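Local coordinates for neuraminidase (Influenza A virus, PDB 4GDI) that forms the tetrameric neuraminidase-like head of a bat influenza A virus surface protein, whose putative active site has diverged from that of sialic-acid-cleaving neuraminidases, at the interface of chains A and B. Coordinates in Å, arbitrary orientation; residue numbers count along the deposited sequence, not the author numbering. Chains: chain A/B, Neuraminidase.

Contact 1: the interface of chains A and B. Residues chain A 22-24; chain B 97-98, 124, 126, 133.
A:Val22, A:Pro23 and A:Thr24 pack against side chains from three strands of chain B at a subunit boundary of the neuraminidase tetramer, a family whose head is a beta-propeller. The two branches of A:Val22 have separate partners. CG1 lies opposite the carbonyl carbon, beside the backbone N (chi1 -63°), and from there meets the far end of the B:Phe124 ring, 3.8 Å from CE2. It comes in from one side of the ring plane, near the CE2 and CZ carbons and not over the middle of the face. CG2 turns instead to the sulfur of B:Met126, with SD at 3.9 Å.

The methionine and the valine run past each other in opposite directions. The extended chain of B:Met126 carries the thioether up to the chain A segment, where the sulfur faces both the CG2 methyl of the valine and the carbonyl oxygen of A:Pro23.

At the next residue two proline rings meet at a slant, CG of A:Pro23 lying 3.8 Å from CG of B:Pro98. The ring of B:Pro98 also reaches the A:Pro23 carbonyl oxygen from beyond it and to one side of the carbonyl plane, its CD 3.4 Å from that O, a van der Waals contact with a polar atom.

A:Thr24 splits its branches. OG1 sits between the backbone N and the carbonyl carbon (chi1 54°), which leaves the methyl CG2 opposite the carbonyl carbon and directed at chain B, where it crosses B:Val133 with 3.8 Å between their CG2 atoms, while the hydroxyl is turned away from that valine. The CD2 methyl of B:Leu97, from another strand, fits against the threonine backbone, 3.7 Å from CA of A:Thr24.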
ATOM      1  N   VAL A  22      -5.086 -26.003  14.142  1.00 24.35           N
ATOM      2  CA  VAL A  22      -4.237 -24.957  14.674  1.00 22.59           C
ATOM      3  C   VAL A  22      -4.654 -23.593  14.142  1.00 27.44           C
ATOM      4  O   VAL A  22      -5.073 -23.471  12.988  1.00 26.04           O
ATOM      5  CB  VAL A  22      -2.748 -25.218  14.357  1.00 29.69           C
ATOM      6  CG1 VAL A  22      -2.292 -26.506  15.024  1.00 28.49           C
ATOM      7  CG2 VAL A  22      -2.515 -25.277  12.863  1.00 33.39           C
ATOM      8  N   PRO A  23      -4.545 -22.552  14.989  1.00 28.34           N
ATOM      9  CA  PRO A  23      -4.920 -21.214  14.534  1.00 23.97           C
ATOM     10  C   PRO A  23      -3.870 -20.629  13.593  1.00 28.02           C
ATOM     11  O   PRO A  23      -2.680 -20.609  13.926  1.00 33.27           O
ATOM     12  CB  PRO A  23      -4.978 -20.406  15.840  1.00 29.89           C
ATOM     13  CG  PRO A  23      -4.015 -21.103  16.748  1.00 28.14           C
ATOM     14  CD  PRO A  23      -4.103 -22.563  16.390  1.00 28.02           C
ATOM     15  N   THR A  24      -4.294 -20.154  12.432  1.00 22.20           N
ATOM     16  CA  THR A  24      -3.359 -19.520  11.524  1.00 26.02           C
ATOM     17  C   THR A  24      -3.492 -18.006  11.652  1.00 31.48           C
ATOM     18  O   THR A  24      -2.606 -17.270  11.246  1.00 33.28           O
ATOM     19  CB  THR A  24      -3.585 -19.953  10.076  1.00 24.40           C
ATOM     20  OG1 THR A  24      -4.951 -19.719   9.719  1.00 30.98           O
ATOM     21  CG2 THR A  24      -3.266 -21.424   9.903  1.00 27.24           C
TER
ATOM     22  N   LEU B  97       1.305 -15.152  12.353  1.00 22.16           N
ATOM     23  CA  LEU B  97       0.789 -16.328  13.054  1.00 24.25           C
ATOM     24  C   LEU B  97       0.709 -16.004  14.540  1.00 22.80           C
ATOM     25  O   LEU B  97       1.426 -15.141  15.030  1.00 23.49           O
ATOM     26  CB  LEU B  97       1.733 -17.518  12.894  1.00 26.12           C
ATOM     27  CG  LEU B  97       1.673 -18.391  11.645  1.00 29.28           C
ATOM     28  CD1 LEU B  97       2.842 -19.349  11.664  1.00 29.01           C
ATOM     29  CD2 LEU B  97       0.351 -19.142  11.598  1.00 33.45           C
ATOM     30  N   PRO B  98      -0.143 -16.715  15.278  1.00 30.21           N
ATOM     31  CA  PRO B  98      -0.042 -16.524  16.725  1.00 25.98           C
ATOM     32  C   PRO B  98       1.261 -17.118  17.269  1.00 24.32           C
ATOM     33  O   PRO B  98       1.726 -18.148  16.780  1.00 21.42           O
ATOM     34  CB  PRO B  98      -1.274 -17.258  17.265  1.00 38.60           C
ATOM     35  CG  PRO B  98      -1.603 -18.269  16.222  1.00 38.69           C
ATOM     36  CD  PRO B  98      -1.180 -17.689  14.903  1.00 30.60           C
ATOM     37  N   PHE B 124       3.655 -26.299  21.707  1.00 24.02           N
ATOM     38  CA  PHE B 124       4.000 -26.898  20.425  1.00 21.78           C
ATOM     39  C   PHE B 124       4.461 -25.797  19.482  1.00 25.43           C
ATOM     40  O   PHE B 124       4.113 -24.618  19.633  1.00 23.47           O
ATOM     41  CB  PHE B 124       2.806 -27.666  19.836  1.00 21.50           C
ATOM     42  CG  PHE B 124       1.776 -26.785  19.200  1.00 24.01           C
ATOM     43  CD1 PHE B 124       0.890 -26.057  19.974  1.00 26.27           C
ATOM     44  CD2 PHE B 124       1.704 -26.663  17.830  1.00 27.64           C
ATOM     45  CE1 PHE B 124      -0.060 -25.229  19.376  1.00 34.70           C
ATOM     46  CE2 PHE B 124       0.761 -25.830  17.233  1.00 24.56           C
ATOM     47  CZ  PHE B 124      -0.118 -25.119  18.008  1.00 36.41           C
ATOM     48  N   MET B 126       4.684 -24.502  15.465  1.00 26.38           N
ATOM     49  CA  MET B 126       4.181 -24.709  14.129  1.00 27.20           C
ATOM     50  C   MET B 126       5.017 -23.941  13.123  1.00 30.35           C
ATOM     51  O   MET B 126       5.623 -22.913  13.435  1.00 25.50           O
ATOM     52  CB  MET B 126       2.677 -24.429  14.007  1.00 31.00           C
ATOM     53  CG  MET B 126       2.209 -23.032  14.209  1.00 41.83           C
ATOM     54  SD  MET B 126       0.419 -22.890  13.881  1.00 37.17           S
ATOM     55  CE  MET B 126       0.078 -21.536  14.996  1.00 38.38           C
ATOM     56  N   VAL B 133       1.001 -23.552   6.222  1.00 21.95           N
ATOM     57  CA  VAL B 133       1.467 -24.310   7.379  1.00 23.12           C
ATOM     58  C   VAL B 133       1.889 -25.689   6.913  1.00 28.44           C
ATOM     59  O   VAL B 133       1.121 -26.392   6.248  1.00 28.54           O
ATOM     60  CB  VAL B 133       0.388 -24.478   8.449  1.00 29.61           C
ATOM     61  CG1 VAL B 133       0.871 -25.423   9.541  1.00 29.56           C
ATOM     62  CG2 VAL B 133       0.019 -23.146   9.043  1.00 31.39           C
TER

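Contact 2: the interface of chains A and B. Residues chain A 329-332, 336; chain B 131-132, 134.
B:Glu132 inserts its carboxylate into a turn of backbone amides at A:Leu330, A:Ile331 and A:Ser332, burying 94 Å² of its own surface against chain A. CG lies opposite the backbone N (chi1 152°) and the chain then runs out straight, which takes the acid group across the subunit boundary. OE1 accepts two bonds, from N of A:Leu330 at 2.9 Å and from N of A:Ile331 at 3.0 Å; the latter is nearly straight (174° at H). Both come on the syn side, tilted to opposite sides of the carboxylate plane. OE2 offers its syn lone pair to N of A:Ser332, 2.7 Å away. Gripped through both oxygens, the carboxylate has little freedom to rotate, and the three amides probably help to stabilise a negative charge there.

A:Ile331 lies over one face of this group: its CB is 3.8 Å from CD of B:Glu132 and 3.9 Å from the CG2 methyl of B:Thr134. Over the opposite face the carboxylate of A:Asp329 stacks on it, their planes 14° apart. The likely repulsion may be eased by A:Arg336, which grips A:Asp329 side-on, by a salt bridge from NE to OD2 at 2.6 Å and a hydrogen bond from NH2 to OD1 at 3.1 Å.

The acceptor stands at the start of strand 132-138 of chain B, while the amides belong to the chain A loop joining strands 317-324 and 338-346.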
ATOM      1  N   ASP A 329      -1.469 -24.100  -2.165  1.00 23.76           N
ATOM      2  CA  ASP A 329      -0.430 -24.835  -1.442  1.00 20.48           C
ATOM      3  C   ASP A 329       0.534 -25.467  -2.435  1.00 36.27           C
ATOM      4  O   ASP A 329       0.114 -26.006  -3.466  1.00 30.19           O
ATOM      5  CB  ASP A 329      -1.025 -25.942  -0.570  1.00 24.75           C
ATOM      6  CG  ASP A 329      -1.797 -25.410   0.639  1.00 30.73           C
ATOM      7  OD1 ASP A 329      -1.745 -24.197   0.917  1.00 27.72           O
ATOM      8  OD2 ASP A 329      -2.432 -26.236   1.327  1.00 26.29           O
ATOM      9  N   LEU A 330       1.822 -25.416  -2.106  1.00 35.11           N
ATOM     10  CA  LEU A 330       2.868 -25.961  -2.967  1.00 30.09           C
ATOM     11  C   LEU A 330       3.551 -27.171  -2.352  1.00 33.77           C
ATOM     12  O   LEU A 330       4.002 -28.060  -3.064  1.00 36.80           O
ATOM     13  CB  LEU A 330       3.900 -24.872  -3.273  1.00 37.42           C
ATOM     14  CG  LEU A 330       3.343 -23.707  -4.100  1.00 48.72           C
ATOM     15  CD1 LEU A 330       4.440 -22.726  -4.438  1.00 53.93           C
ATOM     16  CD2 LEU A 330       2.657 -24.202  -5.374  1.00 52.29           C
ATOM     17  N   ILE A 331       3.624 -27.213  -1.028  1.00 27.08           N
ATOM     18  CA  ILE A 331       4.294 -28.310  -0.361  1.00 30.14           C
ATOM     19  C   ILE A 331       3.327 -29.456  -0.147  1.00 38.31           C
ATOM     20  O   ILE A 331       3.669 -30.618  -0.404  1.00 31.34           O
ATOM     21  CB  ILE A 331       4.908 -27.875   0.974  1.00 29.60           C
ATOM     22  CG1 ILE A 331       5.823 -26.675   0.741  1.00 27.10           C
ATOM     23  CG2 ILE A 331       5.663 -29.038   1.620  1.00 29.71           C
ATOM     24  CD1 ILE A 331       6.729 -26.814  -0.481  1.00 26.61           C
ATOM     25  N   SER A 332       2.116 -29.139   0.302  1.00 25.89           N
ATOM     26  CA  SER A 332       1.134 -30.187   0.559  1.00 30.99           C
ATOM     27  C   SER A 332       0.710 -30.887  -0.735  1.00 31.27           C
ATOM     28  O   SER A 332       0.364 -30.244  -1.720  1.00 29.04           O
ATOM     29  CB  SER A 332      -0.100 -29.624   1.256  1.00 38.90           C
ATOM     30  OG  SER A 332      -0.935 -30.686   1.665  1.00 37.93           O
ATOM     31  N   ARG A 336      -5.894 -29.162   1.802  1.00 21.73           N
ATOM     32  CA  ARG A 336      -6.118 -28.724   3.177  1.00 20.77           C
ATOM     33  C   ARG A 336      -7.534 -28.180   3.362  1.00 21.05           C
ATOM     34  O   ARG A 336      -8.176 -27.715   2.413  1.00 22.48           O
ATOM     35  CB  ARG A 336      -5.087 -27.663   3.589  1.00 27.12           C
ATOM     36  CG  ARG A 336      -3.670 -28.207   3.795  1.00 28.24           C
ATOM     37  CD  ARG A 336      -2.818 -27.232   4.605  1.00 28.66           C
ATOM     38  NE  ARG A 336      -2.660 -25.934   3.935  1.00 23.15           N
ATOM     39  CZ  ARG A 336      -2.584 -24.768   4.561  1.00 24.98           C
ATOM     40  NH1 ARG A 336      -2.654 -24.710   5.894  1.00 25.75           N
ATOM     41  NH2 ARG A 336      -2.440 -23.652   3.861  1.00 20.63           N
TER
ATOM     42  N   GLU B 131       2.999 -19.228   2.349  1.00 34.78           N
ATOM     43  CA  GLU B 131       1.666 -18.977   2.900  1.00 33.49           C
ATOM     44  C   GLU B 131       1.009 -20.212   3.515  1.00 36.75           C
ATOM     45  O   GLU B 131      -0.147 -20.169   3.934  1.00 44.82           O
ATOM     46  CB  GLU B 131       0.755 -18.430   1.802  1.00 49.73           C
ATOM     47  CG  GLU B 131       1.079 -17.006   1.400  1.00 60.37           C
ATOM     48  CD  GLU B 131       0.991 -16.045   2.571  1.00 69.90           C
ATOM     49  OE1 GLU B 131      -0.139 -15.768   3.035  1.00 75.24           O
ATOM     50  OE2 GLU B 131       2.055 -15.576   3.035  1.00 70.27           O
ATOM     51  N   GLU B 132       1.760 -21.296   3.606  1.00 24.12           N
ATOM     52  CA  GLU B 132       1.200 -22.590   3.978  1.00 23.42           C
ATOM     53  C   GLU B 132       1.838 -23.180   5.261  1.00 30.59           C
ATOM     54  O   GLU B 132       3.061 -23.300   5.372  1.00 28.50           O
ATOM     55  CB  GLU B 132       1.392 -23.510   2.764  1.00 25.56           C
ATOM     56  CG  GLU B 132       1.530 -24.972   2.996  1.00 33.18           C
ATOM     57  CD  GLU B 132       1.844 -25.730   1.690  1.00 30.33           C
ATOM     58  OE1 GLU B 132       2.432 -25.140   0.750  1.00 28.78           O
ATOM     59  OE2 GLU B 132       1.497 -26.921   1.618  1.00 27.88           O
ATOM     60  N   THR B 134       3.098 -26.081   7.285  1.00 25.32           N
ATOM     61  CA  THR B 134       3.742 -27.271   6.707  1.00 28.06           C
ATOM     62  C   THR B 134       4.149 -28.285   7.759  1.00 29.91           C
ATOM     63  O   THR B 134       4.401 -29.441   7.440  1.00 32.34           O
ATOM     64  CB  THR B 134       5.015 -26.876   5.897  1.00 23.24           C
ATOM     65  OG1 THR B 134       5.754 -25.859   6.611  1.00 28.23           O
ATOM     66  CG2 THR B 134       4.632 -26.323   4.543  1.00 26.85           C
TER

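The C-alpha centres of contact 1 and contact 2 lie about 13 Å apart, and the two meet on strand 132-138 of chain B: B:Val133 serves contact 1, and its neighbours B:Glu132 and B:Thr134 serve contact 2. Chain A supplies segments distant in sequence, one near its start and one near its end. An apolar patch thus adjoins a polar one along the same strand, probably combining close fit with fixed register. The two chains use different surfaces here, so the same pairing probably repeats round the homotetramer.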